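Local coordinates for protein fimbrin (Schizosaccharomyces pombe, PDB 1RT8) that binds actin filaments and crosslinks them through two actin-binding regions, serving cell polarity, cytokinesis, mating and spore formation in fission yeast, at residues M343-A348 with I374-R379; A372-T375 with L381-A384. All coordinates share one frame; numbering follows the deposited sequence.

Contact 1: M343-A348 with I374-R379; sequences MMRFKA and ITDGSR
The guanidinium of R345 and the carboxylate of D376 lie nearly in one plane, 21° apart, and meet at their edges. R345 comes side-on, offering NE and NH2. NE reaches D376 OD1 at 3.2 Å, and NH2 sits astride the carboxylate, 3.0 Å from D376 OD1 and 3.0 Å from D376 OD2. Both oxygens accept through their syn lone pairs, and OD1, shared by two donors, is the more heavily used. All three bonds are moderately bent. The methyl CG2 of T375 lies near the guanidinium, obliquely to its plane. The arginine chain leaves with CG anti to the backbone N (chi1 -175°) and runs extended as far as NE, which carries the charge across to the aspartate at an exposed edge of the interface. This pairs the first turn of helix 345-361, which begins right after M344 at the N-cap position, with the end of the short helix 371-375 within the third calponin-homology domain. That end is a Schellman motif: G377 takes a positive phi, and its N bonds back to I374 O. Beneath the salt bridge the contact is buried: A348 CB meets T375 CG2 at 3.7 Å. T375 OG1 stands 3.5 Å from A348 O, and makes a weak hydrogen bond to G371 O in its own helix; the threonine also packs on V349 and C352, farther along helix 345-361.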
loop_
_atom_site.group_PDB
_atom_site.type_symbol
_atom_site.label_atom_id
_atom_site.label_comp_id
_atom_site.label_asym_id
_atom_site.label_seq_id
_atom_site.Cartn_x
_atom_site.Cartn_y
_atom_site.Cartn_z
ATOM N N MET A 343 -22.995 -4.676 -14.618
ATOM C CA MET A 343 -23.946 -5.762 -14.400
ATOM C C MET A 343 -25.350 -5.165 -14.416
ATOM O O MET A 343 -25.540 -4.021 -14.012
ATOM C CB MET A 343 -23.678 -6.412 -13.037
ATOM C CG MET A 343 -24.576 -7.591 -12.695
ATOM S SD MET A 343 -24.156 -8.276 -11.081
ATOM C CE MET A 343 -22.430 -8.808 -11.373
ATOM N N MET A 344 -26.332 -5.920 -14.898
ATOM C CA MET A 344 -27.699 -5.423 -14.905
ATOM C C MET A 344 -28.086 -5.169 -13.456
ATOM O O MET A 344 -27.695 -5.922 -12.562
ATOM C CB MET A 344 -28.640 -6.448 -15.517
ATOM C CG MET A 344 -28.334 -6.756 -16.966
ATOM S SD MET A 344 -29.555 -7.883 -17.628
ATOM C CE MET A 344 -30.505 -6.753 -18.655
ATOM N N ARG A 345 -28.874 -4.129 -13.216
ATOM C CA ARG A 345 -29.242 -3.807 -11.851
ATOM C C ARG A 345 -29.876 -4.924 -11.043
ATOM O O ARG A 345 -29.429 -5.189 -9.926
ATOM C CB ARG A 345 -30.152 -2.582 -11.794
ATOM C CG ARG A 345 -30.445 -2.162 -10.361
ATOM C CD ARG A 345 -30.669 -0.669 -10.242
ATOM N NE ARG A 345 -30.820 -0.262 -8.848
ATOM C CZ ARG A 345 -31.825 -0.638 -8.067
ATOM N NH1 ARG A 345 -32.773 -1.433 -8.545
ATOM N NH2 ARG A 345 -31.884 -0.210 -6.812
ATOM N N PHE A 346 -30.906 -5.575 -11.580
ATOM C CA PHE A 346 -31.556 -6.637 -10.821
ATOM C C PHE A 346 -30.566 -7.742 -10.459
ATOM O O PHE A 346 -30.708 -8.389 -9.425
ATOM C CB PHE A 346 -32.775 -7.195 -11.581
ATOM C CG PHE A 346 -32.440 -8.146 -12.699
ATOM C CD1 PHE A 346 -32.483 -9.524 -12.493
ATOM C CD2 PHE A 346 -32.136 -7.673 -13.970
ATOM C CE1 PHE A 346 -32.234 -10.416 -13.544
ATOM C CE2 PHE A 346 -31.885 -8.555 -15.026
ATOM C CZ PHE A 346 -31.936 -9.931 -14.810
ATOM N N LYS A 347 -29.554 -7.949 -11.297
ATOM C CA LYS A 347 -28.550 -8.965 -11.004
ATOM C C LYS A 347 -27.629 -8.519 -9.856
ATOM O O LYS A 347 -27.258 -9.326 -9.008
ATOM C CB LYS A 347 -27.721 -9.290 -12.249
ATOM C CG LYS A 347 -28.526 -9.949 -13.340
ATOM C CD LYS A 347 -27.657 -10.671 -14.349
ATOM C CE LYS A 347 -28.533 -11.523 -15.258
ATOM N NZ LYS A 347 -27.739 -12.399 -16.151
ATOM N N ALA A 348 -27.267 -7.238 -9.823
ATOM C CA ALA A 348 -26.404 -6.746 -8.757
ATOM C C ALA A 348 -27.172 -6.762 -7.434
ATOM O O ALA A 348 -26.602 -7.048 -6.382
ATOM C CB ALA A 348 -25.917 -5.323 -9.082
ATOM N N ILE A 374 -26.684 -1.266 -1.091
ATOM C CA ILE A 374 -25.296 -1.463 -1.449
ATOM C C ILE A 374 -25.158 -1.255 -2.944
ATOM O O ILE A 374 -24.203 -0.623 -3.410
ATOM C CB ILE A 374 -24.810 -2.880 -1.085
ATOM C CG1 ILE A 374 -25.135 -3.197 0.384
ATOM C CG2 ILE A 374 -23.310 -2.980 -1.330
ATOM C CD1 ILE A 374 -24.609 -2.174 1.397
ATOM N N THR A 375 -26.127 -1.767 -3.697
ATOM C CA THR A 375 -26.099 -1.639 -5.151
ATOM C C THR A 375 -26.156 -0.171 -5.568
ATOM O O THR A 375 -25.548 0.220 -6.559
ATOM C CB THR A 375 -27.303 -2.348 -5.840
ATOM O OG1 THR A 375 -27.357 -3.733 -5.461
ATOM C CG2 THR A 375 -27.160 -2.243 -7.361
ATOM N N ASP A 376 -26.902 0.632 -4.821
ATOM C CA ASP A 376 -27.022 2.035 -5.166
ATOM C C ASP A 376 -25.898 2.898 -4.602
ATOM O O ASP A 376 -25.908 4.115 -4.758
ATOM C CB ASP A 376 -28.394 2.551 -4.735
ATOM C CG ASP A 376 -29.528 1.866 -5.494
ATOM O OD1 ASP A 376 -29.283 1.337 -6.605
ATOM O OD2 ASP A 376 -30.662 1.859 -4.993
ATOM N N GLY A 377 -24.926 2.255 -3.961
ATOM C CA GLY A 377 -23.794 2.977 -3.400
ATOM C C GLY A 377 -24.019 3.796 -2.135
ATOM O O GLY A 377 -23.340 4.807 -1.929
ATOM N N SER A 378 -24.956 3.389 -1.287
ATOM C CA SER A 378 -25.200 4.112 -0.045
ATOM C C SER A 378 -23.880 4.220 0.699
ATOM O O SER A 378 -23.243 3.213 0.996
ATOM C CB SER A 378 -26.214 3.369 0.834
ATOM O OG SER A 378 -26.290 3.934 2.139
ATOM N N ARG A 379 -23.460 5.439 0.998
ATOM C CA ARG A 379 -22.200 5.618 1.696
ATOM C C ARG A 379 -22.260 5.050 3.092
ATOM O O ARG A 379 -21.458 4.200 3.459
ATOM C CB ARG A 379 -21.835 7.099 1.766
ATOM C CG ARG A 379 -21.183 7.607 0.516
ATOM C CD ARG A 379 -20.909 9.096 0.588
ATOM N NE ARG A 379 -19.795 9.413 -0.292
ATOM C CZ ARG A 379 -18.539 9.532 0.118
ATOM N NH1 ARG A 379 -18.240 9.389 1.398
ATOM N NH2 ARG A 379 -17.577 9.744 -0.763
#

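Contact 2: A372-T375 with L381-A384; sequences ADIT and LTLA. With SO4 (sulfate ion), chain D.
L381 reaches across to D373 with a single methyl. Its CB leaves the backbone toward segment 372-375, CG lies anti to the carbonyl carbon (chi1 -56°), and CD1 is anti to CA (chi2 -178°), which extends the chain to the aspartate. There CD1 touches the whole side chain: 3.7 Å from D373 CB, 3.4 Å from D373 CG, and 3.6 Å from D373 OD2. The two side chains cross at a slant, so the methyl rests against the carboxylate and its stem. D373 OD2 has its polar partner elsewhere, in the backbone N of Q370, a bond that ties the carboxylate back to the residue just before its own helix. L381 also packs on I369.

I374 works from the buried side. Its end methyl CD1 comes to 3.7 Å from L381 O and 3.8 Å from T382 CA, lying against the backbone of the facing helix. Here the short helix 371-375 and the long helix 379-397 follow one another in the third calponin-homology domain, joined by a tight turn in which S378 caps the second helix, its OG bonded to L381 N. I374 goes on to L385, C352 and L316, and so belongs to the packing among several helices of that domain.

The polar link between the segments is a water. It donates to I374 O at 2.7 Å and to T382 OG1 at 2.8 Å, serving a carbonyl near the end of helix 371-375. T382 OG1 is hydrogen-bonded to S378 O as well. On another part of the short helix, A372 N gives a fairly straight bond (163°) to O1 of a sulfate ion, probably from the crystallisation liquor, which N353 ND2 also holds.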
loop_
_atom_site.group_PDB
_atom_site.type_symbol
_atom_site.label_atom_id
_atom_site.label_comp_id
_atom_site.label_asym_id
_atom_site.label_seq_id
_atom_site.Cartn_x
_atom_site.Cartn_y
_atom_site.Cartn_z
ATOM N N ALA A 372 -30.234 -3.590 -2.173
ATOM C CA ALA A 372 -30.290 -2.441 -3.057
ATOM C C ALA A 372 -29.487 -1.253 -2.540
ATOM O O ALA A 372 -28.930 -0.506 -3.333
ATOM C CB ALA A 372 -31.747 -2.031 -3.303
ATOM N N ASP A 373 -29.435 -1.065 -1.224
ATOM C CA ASP A 373 -28.668 0.049 -0.663
ATOM C C ASP A 373 -27.199 -0.047 -1.054
ATOM O O ASP A 373 -26.540 0.962 -1.310
ATOM C CB ASP A 373 -28.757 0.079 0.863
ATOM C CG ASP A 373 -30.139 0.411 1.354
ATOM O OD1 ASP A 373 -30.673 1.457 0.938
ATOM O OD2 ASP A 373 -30.690 -0.374 2.153
ATOM N N ILE A 374 -26.684 -1.266 -1.091
ATOM C CA ILE A 374 -25.296 -1.463 -1.449
ATOM C C ILE A 374 -25.158 -1.255 -2.944
ATOM O O ILE A 374 -24.203 -0.623 -3.410
ATOM C CB ILE A 374 -24.810 -2.880 -1.085
ATOM C CG1 ILE A 374 -25.135 -3.197 0.384
ATOM C CG2 ILE A 374 -23.310 -2.980 -1.330
ATOM C CD1 ILE A 374 -24.609 -2.174 1.397
ATOM N N THR A 375 -26.127 -1.767 -3.697
ATOM C CA THR A 375 -26.099 -1.639 -5.151
ATOM C C THR A 375 -26.156 -0.171 -5.568
ATOM O O THR A 375 -25.548 0.220 -6.559
ATOM C CB THR A 375 -27.303 -2.348 -5.840
ATOM O OG1 THR A 375 -27.357 -3.733 -5.461
ATOM C CG2 THR A 375 -27.160 -2.243 -7.361
ATOM N N LEU A 381 -24.559 3.082 4.527
ATOM C CA LEU A 381 -24.906 1.675 4.654
ATOM C C LEU A 381 -23.836 0.729 4.088
ATOM O O LEU A 381 -23.714 -0.410 4.545
ATOM C CB LEU A 381 -26.280 1.417 4.023
ATOM C CG LEU A 381 -27.390 2.306 4.622
ATOM C CD1 LEU A 381 -28.739 1.966 3.992
ATOM C CD2 LEU A 381 -27.451 2.132 6.135
ATOM N N THR A 382 -23.053 1.190 3.111
ATOM C CA THR A 382 -21.996 0.342 2.561
ATOM C C THR A 382 -20.884 0.245 3.612
ATOM O O THR A 382 -20.322 -0.830 3.835
ATOM C CB THR A 382 -21.416 0.904 1.247
ATOM O OG1 THR A 382 -22.437 0.922 0.241
ATOM C CG2 THR A 382 -20.266 0.031 0.748
ATOM N N LEU A 383 -20.582 1.366 4.265
ATOM C CA LEU A 383 -19.563 1.379 5.313
ATOM C C LEU A 383 -20.032 0.544 6.504
ATOM O O LEU A 383 -19.245 -0.160 7.126
ATOM C CB LEU A 383 -19.300 2.807 5.783
ATOM C CG LEU A 383 -18.509 3.756 4.887
ATOM C CD1 LEU A 383 -18.683 5.170 5.414
ATOM C CD2 LEU A 383 -17.024 3.368 4.887
ATOM N N ALA A 384 -21.320 0.635 6.821
ATOM C CA ALA A 384 -21.873 -0.106 7.944
ATOM C C ALA A 384 -21.774 -1.621 7.722
ATOM O O ALA A 384 -21.435 -2.371 8.644
ATOM C CB ALA A 384 -23.332 0.303 8.178
HETATM S S SO4 D . -34.099 -5.527 -1.584
HETATM O O1 SO4 D . -32.614 -4.882 -1.734
HETATM O O2 SO4 D . -34.980 -4.398 -1.360
HETATM O O3 SO4 D . -34.409 -6.205 -2.660
HETATM O O4 SO4 D . -33.992 -6.293 -0.364
HETATM O O HOH W 1 -21.849 0.361 -2.389
#

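Contacts 1 and 2 lie about 9 Å apart, centre to centre, within the third calponin-homology domain, part of the second actin-binding region. The short helix 371-375 belongs to both, and their segments overlap at I374 and T375; T375 works in contact 1, I374 in contact 2. Along the chain helix 345-361 comes first, then 371-375, then 379-397, so the short helix meets the earlier long helix in contact 1 and the later one in contact 2. They also touch directly: S378 N lies 2.9 Å from D373 O, a probable hydrogen bond, and R345 NH2 packs on A372 CB. The short helix thus connects two principal helices of this all-helical domain.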